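Local coordinates for protein amino acid amide racemase (Ochrobactrum anthropi, PDB 6GIO) that binds pyridoxal-5'-phosphate and belongs to the class-III aminotransferase family of PLP-dependent enzymes, at residues D117-V122 against A201-P206; P168-F173 against E180-L185; L310-I313 against G317-Q320; Y380-A385 against V416-G421. All blocks are in the same frame, centred on the assembly; numbering follows the deposited sequence.

Contact 1 of 4, residues D117-V122 against A201-P206; sequences DCAVRV and AVFIEP
The F203 ring reaches the helix segment 117-122 edge-on, with A119 and V120 both lying beside the rim of the ring and near its plane, not over a face. The methyl of A119 sets the distance: its CB is 3.9 Å from F203 CZ. The same A119 CB is 4.1 Å from F203 CE2, so it sits beside the CE2–CZ side of the ring. V120's closest atom is its backbone N, 4.2 Å from F203 CZ. CG of F203 stands beside its backbone N and anti to the carbonyl carbon (chi1 -81°), which sends the ring out from the strand with CZ leading. The backbones stay well apart, the nearest CA atoms being those of V120 and A201 at 8.3 Å, and the ring bridges that gap. This is helix-on-sheet packing in the large domain of a fold-type I PLP enzyme: helix 112-127 lies against strand 199-204, an inner strand of the seven-stranded mixed sheet. L123 and N116 of the same helix also touch F203, and the ring of H140 meets it with the planes at about 60°; N116 and H140 belong to the PLP pocket. So does E205, just past the strand. Its carboxylate is held at both oxygens by further pocket residues, OE1 by Y139 N and OE2 by S209 OG. From the helix, D117 OD1 hydrogen-bonds T144 OG1 of the second subunit.

Contact 2 of 4, residues P168-F173 against E180-L185; sequences PYPDPF and EAVLEL
V182 packs against P168 and P170, and its three side-chain carbons each have an identifiable neighbour. V182 CB lies 4.1 Å from P168 O. V182 CG1, anti to the backbone N (chi1 171°), comes to 3.5 Å from P168 O. V182 CG2 is equally near that oxygen, at 3.5 Å from P168 O, so the carbonyl faces both methyls of the isopropyl group in van der Waals contact. Beyond the oxygen, CG2 continues to the proline rings: P168 CB is 4.3 Å from V182 CG2, while P170 CG and P170 CD are each 4.2 Å from it, the P170 and V182 side chains crossing at about a right angle. One turn further along the helix, L185 CD2 meets P168 CD at 4.0 Å, again at a steep crossing. No hydrogen bond spans the segments. Farther down the loop, D171 OD1 accepts from F173 N at 2.9 Å, which defines an Asx turn. F220 of helix 220-229 touches both P170 and V182. The contact thus folds the loop back on its own helix inside a beta-alpha-beta crossover, strand 164-167 to helix 179-191 to the parallel strand 199-204, a unit typical of the fold-type I large domain.

Contact 3 of 4, residues L310-I313 against G317-Q320; sequences LNTI and GLAQ
I313 O is gripped twice, by L318 N at 3.0 Å and by a water, which donates to it at 2.7 Å from I313 O. The bond from L318 is nearly straight, 168° at the hydrogen, and arrives in the carbonyl plane on a lone pair. It is one of the two bonds of a Schellman motif that ends helix 300-315; in the other, G317 N reaches back to the carbonyl of the residue after I313. G317 is the C-prime residue, and its positive phi of 52° lets the chain turn out of the helix, after which it serves as N-cap position for helix 318-339. The water ties the two helix ends together further: it accepts from A319 N at 3.0 Å and donates to Q320 OE1, also at 3.0 Å. I313 O is therefore linked, directly and through the water, to three successive residues of the new helix. On the apolar side, L318 CG stands anti to its carbonyl carbon (chi1 -60°), folding the side chain back over the end of the old helix. L318 CD1 packs on I313 CG1 at 4.0 Å, the two side chains crossing at about a right angle. L56 touches both T312 and L318, while M250 meets I313; the hydroxyl of T312 is turned to A308 O within its own helix. L318 CG also comes to 4.1 Å from T312 O.

Contact 4 of 4, residues Y380-A385 against V416-G421; sequences YQLGAA and VDQAIG
Segment 380-385 runs from the last turn of helix 369-382 through G383 into the start of strand 384-389, and segment 416-421 is one stretch of helix 406-424 alongside. The backbones come nearest where L382 CA and A419 CA are 7.5 Å apart. The change of direction is a Schellman motif: G383 has a positive phi of 101°, a backbone angle at which a CB would crowd the L382 carbonyl oxygen, and the bond from G383 N back to Y380 O at 3.1 Å is one of the motif's two. L382 spans the interval to the other helix. With CG beside its backbone N (chi1 -61°), it directs one methyl, CD1, to the helix surface between Q418 and A419. In the small domain of this fold-type I enzyme, helices 369-382 and 406-424 are thereby joined, while backbone bonds from G383, just before strand 384-389, and from A385 within it reach L45 of the parallel strand 43-46. L382 CD1 lies 3.7 Å from A419 N and 4.1 Å from A419 CB. The aliphatic part of Q418 borders the same methyl, its CB and CG each 3.8 Å from L382 CD1, and the two side chains cross at about a right angle. I415, a turn earlier on helix 406-424, also touches L382. On that helix D417 forms a salt bridge with K339 and a hydrogen bond with H340.

Followed from the N terminus, the first loop opens at 117-122 in helix 112-127 and closes at 201-206 on strand 199-204, making contact 1. Contact 2 falls entirely within that span, a short local closure between the loop 168-173 and helix 179-191, and the two contacts touch: Y169 OH probably hydrogen-bonds E205 O at 2.8 Å. Contacts 3 and 4 then follow in series, without crossing. Contact 3 closes a tight turn between helices 300-315 and 318-339, and contact 4 joins helix 369-382 to helix 406-424 in the C-terminal part. The centres of contacts 1 and 4 are about 37 Å apart, on opposite sides of the chain's centre.

Contact 1 of 4, residues D117-V122 against A201-P206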
loop_
_atom_site.group_PDB
_atom_site.type_symbol
_atom_site.label_atom_id
_atom_site.label_comp_id
_atom_site.label_asym_id
_atom_site.label_seq_id
_atom_site.Cartn_x
_atom_site.Cartn_y
_atom_site.Cartn_z
ATOM N N ASP C 117 8.445 -4.364 -3.822
ATOM C CA ASP C 117 8.893 -3.233 -4.623
ATOM C C ASP C 117 10.058 -2.526 -3.901
ATOM O O ASP C 117 11.090 -2.214 -4.497
ATOM C CB ASP C 117 7.742 -2.281 -4.877
ATOM C CG ASP C 117 8.083 -1.239 -5.919
ATOM O OD1 ASP C 117 9.009 -1.447 -6.728
ATOM O OD2 ASP C 117 7.428 -0.203 -5.943
ATOM N N CYS C 118 9.865 -2.304 -2.610
ATOM C CA CYS C 118 10.896 -1.801 -1.738
ATOM C C CYS C 118 12.138 -2.649 -1.859
ATOM O O CYS C 118 13.231 -2.134 -2.130
ATOM C CB CYS C 118 10.413 -1.771 -0.270
ATOM S SG CYS C 118 11.745 -1.220 0.853
ATOM N N ALA C 119 11.971 -3.963 -1.672
ATOM C CA ALA C 119 13.106 -4.871 -1.673
ATOM C C ALA C 119 13.864 -4.707 -2.967
ATOM O O ALA C 119 15.065 -4.488 -2.920
ATOM C CB ALA C 119 12.669 -6.335 -1.477
ATOM N N VAL C 120 13.186 -4.785 -4.117
ATOM C CA VAL C 120 13.924 -4.683 -5.385
ATOM C C VAL C 120 14.622 -3.334 -5.578
ATOM O O VAL C 120 15.803 -3.284 -6.010
ATOM C CB VAL C 120 13.094 -5.050 -6.662
ATOM C CG1 VAL C 120 11.918 -4.116 -6.899
ATOM C CG2 VAL C 120 14.007 -5.024 -7.875
ATOM N N ARG C 121 13.934 -2.256 -5.219
ATOM C CA ARG C 121 14.520 -0.903 -5.362
ATOM C C ARG C 121 15.781 -0.764 -4.493
ATOM O O ARG C 121 16.782 -0.319 -4.989
ATOM C CB ARG C 121 13.502 0.151 -4.931
ATOM C CG ARG C 121 12.295 0.282 -5.845
ATOM C CD ARG C 121 11.572 1.593 -5.632
ATOM N NE ARG C 121 12.443 2.740 -5.670
ATOM C CZ ARG C 121 12.396 3.760 -4.839
ATOM N NH1 ARG C 121 11.286 4.039 -4.178
ATOM N NH2 ARG C 121 13.478 4.481 -4.652
ATOM N N VAL C 122 15.740 -1.234 -3.258
ATOM C CA VAL C 122 16.846 -0.969 -2.337
ATOM C C VAL C 122 17.964 -1.973 -2.507
ATOM O O VAL C 122 19.149 -1.668 -2.273
ATOM C CB VAL C 122 16.351 -0.895 -0.865
ATOM C CG1 VAL C 122 15.956 -2.256 -0.335
ATOM C CG2 VAL C 122 17.395 -0.225 0.023
ATOM N N ALA C 201 20.308 -9.994 -6.074
ATOM C CA ALA C 201 19.518 -10.821 -5.199
ATOM C C ALA C 201 18.815 -11.946 -5.918
ATOM O O ALA C 201 18.546 -11.851 -7.120
ATOM C CB ALA C 201 18.472 -9.948 -4.554
ATOM N N VAL C 202 18.466 -12.990 -5.162
ATOM C CA VAL C 202 17.584 -14.065 -5.632
ATOM C C VAL C 202 16.390 -13.993 -4.747
ATOM O O VAL C 202 16.549 -13.886 -3.518
ATOM C CB VAL C 202 18.229 -15.489 -5.548
ATOM C CG1 VAL C 202 18.894 -15.742 -4.211
ATOM C CG2 VAL C 202 17.221 -16.597 -5.855
ATOM N N PHE C 203 15.200 -14.054 -5.370
ATOM C CA PHE C 203 13.943 -14.063 -4.640
ATOM C C PHE C 203 13.329 -15.432 -4.577
ATOM O O PHE C 203 13.042 -16.050 -5.632
ATOM C CB PHE C 203 12.940 -13.134 -5.280
ATOM C CG PHE C 203 13.122 -11.684 -4.915
ATOM C CD1 PHE C 203 14.164 -10.952 -5.451
ATOM C CD2 PHE C 203 12.195 -11.039 -4.074
ATOM C CE1 PHE C 203 14.317 -9.594 -5.143
ATOM C CE2 PHE C 203 12.330 -9.705 -3.771
ATOM C CZ PHE C 203 13.392 -8.966 -4.306
ATOM N N ILE C 204 13.041 -15.863 -3.353
ATOM C CA ILE C 204 12.618 -17.255 -3.068
ATOM C C ILE C 204 11.300 -17.276 -2.315
ATOM O O ILE C 204 11.230 -16.732 -1.183
ATOM C CB ILE C 204 13.641 -17.975 -2.164
ATOM C CG1 ILE C 204 14.982 -18.162 -2.861
ATOM C CG2 ILE C 204 13.109 -19.324 -1.708
ATOM C CD1 ILE C 204 16.091 -18.605 -1.905
ATOM N N GLU C 205 10.259 -17.846 -2.930
ATOM C CA GLU C 205 9.119 -18.327 -2.172
ATOM C C GLU C 205 9.454 -19.741 -1.622
ATOM O O GLU C 205 9.762 -20.648 -2.403
ATOM C CB GLU C 205 7.868 -18.458 -3.062
ATOM C CG GLU C 205 7.319 -17.183 -3.677
ATOM C CD GLU C 205 5.932 -17.403 -4.275
ATOM O OE1 GLU C 205 5.726 -17.236 -5.469
ATOM O OE2 GLU C 205 5.018 -17.757 -3.545
ATOM N N PRO C 206 9.355 -19.945 -0.299
ATOM C CA PRO C 206 9.644 -21.264 0.293
ATOM C C PRO C 206 8.574 -22.317 0.037
ATOM O O PRO C 206 8.843 -23.491 0.171
ATOM C CB PRO C 206 9.807 -20.973 1.771
ATOM C CG PRO C 206 9.011 -19.732 2.020
ATOM C CD PRO C 206 8.984 -18.949 0.727
#

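Contact 2 of 4, residues P168-F173 against E180-L185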
loop_
_atom_site.group_PDB
_atom_site.type_symbol
_atom_site.label_atom_id
_atom_site.label_comp_id
_atom_site.label_asym_id
_atom_site.label_seq_id
_atom_site.Cartn_x
_atom_site.Cartn_y
_atom_site.Cartn_z
ATOM N N PRO C 168 12.701 -22.398 -13.748
ATOM C CA PRO C 168 11.629 -23.258 -13.288
ATOM C C PRO C 168 11.735 -23.556 -11.798
ATOM O O PRO C 168 12.851 -23.687 -11.229
ATOM C CB PRO C 168 11.817 -24.540 -14.124
ATOM C CG PRO C 168 12.668 -24.152 -15.285
ATOM C CD PRO C 168 13.547 -23.083 -14.746
ATOM N N TYR C 169 10.580 -23.630 -11.150
ATOM C CA TYR C 169 10.536 -24.097 -9.767
ATOM C C TYR C 169 10.301 -25.627 -9.778
ATOM O O TYR C 169 9.309 -26.111 -10.306
ATOM C CB TYR C 169 9.456 -23.322 -8.983
ATOM C CG TYR C 169 9.514 -23.357 -7.472
ATOM C CD1 TYR C 169 8.982 -24.410 -6.764
ATOM C CD2 TYR C 169 10.029 -22.254 -6.734
ATOM C CE1 TYR C 169 8.954 -24.403 -5.364
ATOM C CE2 TYR C 169 10.004 -22.235 -5.358
ATOM C CZ TYR C 169 9.478 -23.322 -4.668
ATOM O OH TYR C 169 9.433 -23.320 -3.285
ATOM N N PRO C 170 11.252 -26.386 -9.254
ATOM C CA PRO C 170 11.127 -27.835 -9.294
ATOM C C PRO C 170 9.918 -28.336 -8.539
ATOM O O PRO C 170 9.768 -28.040 -7.339
ATOM C CB PRO C 170 12.356 -28.336 -8.545
ATOM C CG PRO C 170 13.213 -27.176 -8.294
ATOM C CD PRO C 170 12.506 -25.930 -8.627
ATOM N N ASP C 171 9.105 -29.117 -9.235
ATOM C CA ASP C 171 7.783 -29.476 -8.794
ATOM C C ASP C 171 7.696 -31.015 -8.689
ATOM O O ASP C 171 7.601 -31.693 -9.698
ATOM C CB ASP C 171 6.808 -28.961 -9.830
ATOM C CG ASP C 171 5.374 -29.332 -9.531
ATOM O OD1 ASP C 171 5.092 -30.111 -8.571
ATOM O OD2 ASP C 171 4.530 -28.824 -10.276
ATOM N N PRO C 172 7.706 -31.567 -7.467
ATOM C CA PRO C 172 7.624 -33.019 -7.334
ATOM C C PRO C 172 6.390 -33.675 -7.999
ATOM O O PRO C 172 6.492 -34.809 -8.391
ATOM C CB PRO C 172 7.585 -33.247 -5.822
ATOM C CG PRO C 172 8.072 -31.984 -5.214
ATOM C CD PRO C 172 7.703 -30.886 -6.158
ATOM N N PHE C 173 5.268 -32.984 -8.130
ATOM C CA PHE C 173 4.044 -33.592 -8.667
ATOM C C PHE C 173 4.021 -33.594 -10.201
ATOM O O PHE C 173 3.484 -34.502 -10.792
ATOM C CB PHE C 173 2.807 -32.877 -8.115
ATOM C CG PHE C 173 1.488 -33.574 -8.437
ATOM C CD1 PHE C 173 1.175 -34.793 -7.862
ATOM C CD2 PHE C 173 0.558 -32.986 -9.284
ATOM C CE1 PHE C 173 -0.035 -35.414 -8.118
ATOM C CE2 PHE C 173 -0.657 -33.594 -9.554
ATOM C CZ PHE C 173 -0.959 -34.826 -8.968
ATOM N N GLU C 180 18.292 -30.873 -9.435
ATOM C CA GLU C 180 19.641 -30.896 -10.014
ATOM C C GLU C 180 19.628 -30.177 -11.382
ATOM O O GLU C 180 20.600 -29.495 -11.751
ATOM C CB GLU C 180 20.134 -32.346 -10.151
ATOM C CG GLU C 180 20.363 -33.139 -8.838
ATOM C CD GLU C 180 19.077 -33.483 -8.017
ATOM O OE1 GLU C 180 17.949 -33.539 -8.581
ATOM O OE2 GLU C 180 19.191 -33.694 -6.777
ATOM N N ALA C 181 18.523 -30.329 -12.128
ATOM C CA ALA C 181 18.393 -29.708 -13.414
ATOM C C ALA C 181 18.295 -28.195 -13.283
ATOM O O ALA C 181 18.849 -27.450 -14.078
ATOM C CB ALA C 181 17.186 -30.266 -14.161
ATOM N N VAL C 182 17.567 -27.715 -12.283
ATOM C CA VAL C 182 17.428 -26.282 -12.126
ATOM C C VAL C 182 18.766 -25.650 -11.676
ATOM O O VAL C 182 19.229 -24.653 -12.248
ATOM C CB VAL C 182 16.264 -25.991 -11.212
ATOM C CG1 VAL C 182 16.197 -24.528 -10.840
ATOM C CG2 VAL C 182 14.992 -26.392 -11.965
ATOM N N LEU C 183 19.424 -26.288 -10.734
ATOM C CA LEU C 183 20.742 -25.825 -10.287
ATOM C C LEU C 183 21.721 -25.802 -11.427
ATOM O O LEU C 183 22.537 -24.897 -11.540
ATOM C CB LEU C 183 21.274 -26.701 -9.167
ATOM C CG LEU C 183 20.458 -26.617 -7.888
ATOM C CD1 LEU C 183 20.840 -27.763 -6.932
ATOM C CD2 LEU C 183 20.553 -25.227 -7.223
ATOM N N GLU C 184 21.673 -26.823 -12.284
ATOM C CA GLU C 184 22.588 -26.941 -13.457
ATOM C C GLU C 184 22.347 -25.755 -14.413
ATOM O O GLU C 184 23.278 -25.141 -14.822
ATOM C CB GLU C 184 22.470 -28.353 -14.060
ATOM C CG GLU C 184 22.952 -28.504 -15.494
ATOM C CD GLU C 184 23.245 -29.901 -16.040
ATOM O OE1 GLU C 184 22.560 -30.358 -16.959
ATOM O OE2 GLU C 184 24.187 -30.504 -15.585
ATOM N N LEU C 185 21.087 -25.486 -14.724
ATOM C CA LEU C 185 20.667 -24.392 -15.556
ATOM C C LEU C 185 21.159 -23.043 -15.013
ATOM O O LEU C 185 21.624 -22.209 -15.773
ATOM C CB LEU C 185 19.132 -24.403 -15.705
ATOM C CG LEU C 185 18.476 -23.379 -16.602
ATOM C CD1 LEU C 185 19.023 -23.387 -18.012
ATOM C CD2 LEU C 185 16.991 -23.664 -16.670
#

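Contact 3 of 4, residues L310-I313 against G317-Q320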
loop_
_atom_site.group_PDB
_atom_site.type_symbol
_atom_site.label_atom_id
_atom_site.label_comp_id
_atom_site.label_asym_id
_atom_site.label_seq_id
_atom_site.Cartn_x
_atom_site.Cartn_y
_atom_site.Cartn_z
ATOM N N LEU C 310 1.568 -11.319 16.335
ATOM C CA LEU C 310 2.788 -12.008 16.753
ATOM C C LEU C 310 2.674 -12.477 18.187
ATOM O O LEU C 310 3.069 -13.591 18.507
ATOM C CB LEU C 310 3.998 -11.092 16.619
ATOM C CG LEU C 310 4.367 -10.587 15.233
ATOM C CD1 LEU C 310 5.755 -9.959 15.299
ATOM C CD2 LEU C 310 4.357 -11.691 14.202
ATOM N N ASN C 311 2.104 -11.649 19.066
ATOM C CA ASN C 311 2.071 -12.029 20.481
ATOM C C ASN C 311 1.182 -13.272 20.678
ATOM O O ASN C 311 1.571 -14.214 21.369
ATOM C CB ASN C 311 1.607 -10.855 21.350
ATOM C CG ASN C 311 1.625 -11.179 22.833
ATOM O OD1 ASN C 311 2.679 -11.369 23.436
ATOM N ND2 ASN C 311 0.459 -11.268 23.408
ATOM N N THR C 312 -0.000 -13.279 20.049
ATOM C CA THR C 312 -0.915 -14.406 20.110
ATOM C C THR C 312 -0.323 -15.692 19.562
ATOM O O THR C 312 -0.464 -16.775 20.146
ATOM C CB THR C 312 -2.170 -14.073 19.313
ATOM O OG1 THR C 312 -2.727 -12.875 19.841
ATOM C CG2 THR C 312 -3.153 -15.159 19.389
ATOM N N ILE C 313 0.367 -15.579 18.436
ATOM C CA ILE C 313 1.020 -16.731 17.813
ATOM C C ILE C 313 2.106 -17.326 18.714
ATOM O O ILE C 313 2.215 -18.550 18.800
ATOM C CB ILE C 313 1.590 -16.357 16.396
ATOM C CG1 ILE C 313 0.452 -16.222 15.368
ATOM C CG2 ILE C 313 2.561 -17.398 15.867
ATOM C CD1 ILE C 313 0.873 -15.394 14.181
ATOM N N GLY C 317 1.155 -20.755 21.153
ATOM C CA GLY C 317 1.817 -21.792 20.375
ATOM C C GLY C 317 1.105 -22.166 19.053
ATOM O O GLY C 317 0.851 -23.350 18.792
ATOM N N LEU C 318 0.834 -21.182 18.190
ATOM C CA LEU C 318 0.059 -21.450 16.951
ATOM C C LEU C 318 0.894 -22.072 15.816
ATOM O O LEU C 318 0.336 -22.654 14.887
ATOM C CB LEU C 318 -0.683 -20.202 16.469
ATOM C CG LEU C 318 -1.685 -19.642 17.460
ATOM C CD1 LEU C 318 -2.475 -18.506 16.837
ATOM C CD2 LEU C 318 -2.613 -20.734 17.956
ATOM N N ALA C 319 2.212 -21.978 15.912
ATOM C CA ALA C 319 3.060 -22.683 14.963
ATOM C C ALA C 319 2.911 -24.164 15.234
ATOM O O ALA C 319 2.560 -24.939 14.356
ATOM C CB ALA C 319 4.514 -22.268 15.120
ATOM N N GLN C 320 3.178 -24.548 16.475
ATOM C CA GLN C 320 3.088 -25.953 16.870
ATOM C C GLN C 320 1.645 -26.436 16.608
ATOM O O GLN C 320 1.436 -27.440 15.978
ATOM C CB GLN C 320 3.527 -26.152 18.321
ATOM C CG GLN C 320 4.993 -25.773 18.591
ATOM C CD GLN C 320 5.342 -24.282 18.335
ATOM O OE1 GLN C 320 4.586 -23.349 18.699
ATOM N NE2 GLN C 320 6.504 -24.061 17.692
HETATM O O HOH W 1 3.861 -20.487 17.965
#

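Contact 4 of 4, residues Y380-A385 against V416-G421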
loop_
_atom_site.group_PDB
_atom_site.type_symbol
_atom_site.label_atom_id
_atom_site.label_comp_id
_atom_site.label_asym_id
_atom_site.label_seq_id
_atom_site.Cartn_x
_atom_site.Cartn_y
_atom_site.Cartn_z
ATOM N N TYR C 380 -19.255 -22.855 -1.463
ATOM C CA TYR C 380 -19.925 -21.671 -1.002
ATOM C C TYR C 380 -21.406 -21.960 -0.652
ATOM O O TYR C 380 -21.870 -21.569 0.415
ATOM C CB TYR C 380 -19.784 -20.582 -2.074
ATOM C CG TYR C 380 -20.895 -19.592 -2.073
ATOM C CD1 TYR C 380 -20.901 -18.538 -1.151
ATOM C CD2 TYR C 380 -21.974 -19.709 -2.982
ATOM C CE1 TYR C 380 -21.933 -17.626 -1.136
ATOM C CE2 TYR C 380 -23.019 -18.802 -2.967
ATOM C CZ TYR C 380 -22.984 -17.767 -2.046
ATOM O OH TYR C 380 -23.981 -16.837 -2.011
ATOM N N GLN C 381 -22.133 -22.668 -1.509
ATOM C CA GLN C 381 -23.557 -22.958 -1.198
ATOM C C GLN C 381 -23.672 -23.895 0.000
ATOM O O GLN C 381 -24.603 -23.816 0.745
ATOM C CB GLN C 381 -24.246 -23.617 -2.373
ATOM C CG GLN C 381 -24.312 -22.790 -3.600
ATOM C CD GLN C 381 -25.120 -23.516 -4.668
ATOM O OE1 GLN C 381 -24.782 -24.620 -5.070
ATOM N NE2 GLN C 381 -26.191 -22.892 -5.120
ATOM N N LEU C 382 -22.701 -24.778 0.174
ATOM C CA LEU C 382 -22.687 -25.674 1.304
ATOM C C LEU C 382 -22.130 -25.055 2.585
ATOM O O LEU C 382 -22.121 -25.735 3.619
ATOM C CB LEU C 382 -21.894 -26.962 0.971
ATOM C CG LEU C 382 -22.471 -27.766 -0.198
ATOM C CD1 LEU C 382 -21.491 -28.871 -0.598
ATOM C CD2 LEU C 382 -23.857 -28.327 0.158
ATOM N N GLY C 383 -21.661 -23.798 2.526
ATOM C CA GLY C 383 -21.228 -23.076 3.737
ATOM C C GLY C 383 -19.720 -23.006 3.995
ATOM O O GLY C 383 -19.284 -22.827 5.139
ATOM N N ALA C 384 -18.913 -23.099 2.939
ATOM C CA ALA C 384 -17.459 -22.887 3.065
ATOM C C ALA C 384 -16.916 -21.997 1.953
ATOM O O ALA C 384 -17.310 -22.135 0.772
ATOM C CB ALA C 384 -16.715 -24.196 3.080
ATOM N N ALA C 385 -16.017 -21.084 2.346
ATOM C CA ALA C 385 -15.373 -20.161 1.424
ATOM C C ALA C 385 -13.930 -20.591 1.135
ATOM O O ALA C 385 -13.078 -20.626 2.054
ATOM C CB ALA C 385 -15.398 -18.741 1.974
ATOM N N VAL C 416 -16.087 -30.056 1.425
ATOM C CA VAL C 416 -15.251 -30.294 0.217
ATOM C C VAL C 416 -15.629 -31.615 -0.497
ATOM O O VAL C 416 -15.712 -31.673 -1.724
ATOM C CB VAL C 416 -13.749 -30.337 0.591
ATOM C CG1 VAL C 416 -12.905 -30.784 -0.595
ATOM C CG2 VAL C 416 -13.318 -28.964 1.070
ATOM N N ASP C 417 -15.788 -32.669 0.309
ATOM C CA ASP C 417 -16.207 -33.985 -0.144
ATOM C C ASP C 417 -17.529 -33.876 -0.903
ATOM O O ASP C 417 -17.660 -34.335 -2.031
ATOM C CB ASP C 417 -16.311 -34.906 1.092
ATOM C CG ASP C 417 -16.842 -36.295 0.782
ATOM O OD1 ASP C 417 -17.188 -36.624 -0.367
ATOM O OD2 ASP C 417 -16.964 -37.053 1.745
ATOM N N GLN C 418 -18.493 -33.211 -0.303
ATOM C CA GLN C 418 -19.801 -33.083 -0.923
ATOM C C GLN C 418 -19.758 -32.208 -2.163
ATOM O O GLN C 418 -20.469 -32.478 -3.147
ATOM C CB GLN C 418 -20.800 -32.516 0.092
ATOM C CG GLN C 418 -22.244 -32.552 -0.416
ATOM C CD GLN C 418 -22.776 -33.969 -0.534
ATOM O OE1 GLN C 418 -23.378 -34.352 -1.534
ATOM N NE2 GLN C 418 -22.526 -34.756 0.477
ATOM N N ALA C 419 -18.942 -31.146 -2.127
ATOM C CA ALA C 419 -18.857 -30.236 -3.277
ATOM C C ALA C 419 -18.232 -30.926 -4.528
ATOM O O ALA C 419 -18.739 -30.800 -5.639
ATOM C CB ALA C 419 -18.111 -28.944 -2.915
ATOM N N ILE C 420 -17.137 -31.652 -4.324
ATOM C CA ILE C 420 -16.473 -32.417 -5.409
ATOM C C ILE C 420 -17.431 -33.457 -6.015
ATOM O O ILE C 420 -17.529 -33.586 -7.232
ATOM C CB ILE C 420 -15.217 -33.133 -4.894
ATOM C CG1 ILE C 420 -14.156 -32.102 -4.513
ATOM C CG2 ILE C 420 -14.659 -34.030 -5.969
ATOM C CD1 ILE C 420 -12.925 -32.638 -3.825
ATOM N N GLY C 421 -18.128 -34.185 -5.144
ATOM C CA GLY C 421 -19.068 -35.209 -5.559
ATOM C C GLY C 421 -20.192 -34.608 -6.344
ATOM O O GLY C 421 -20.562 -35.132 -7.381
#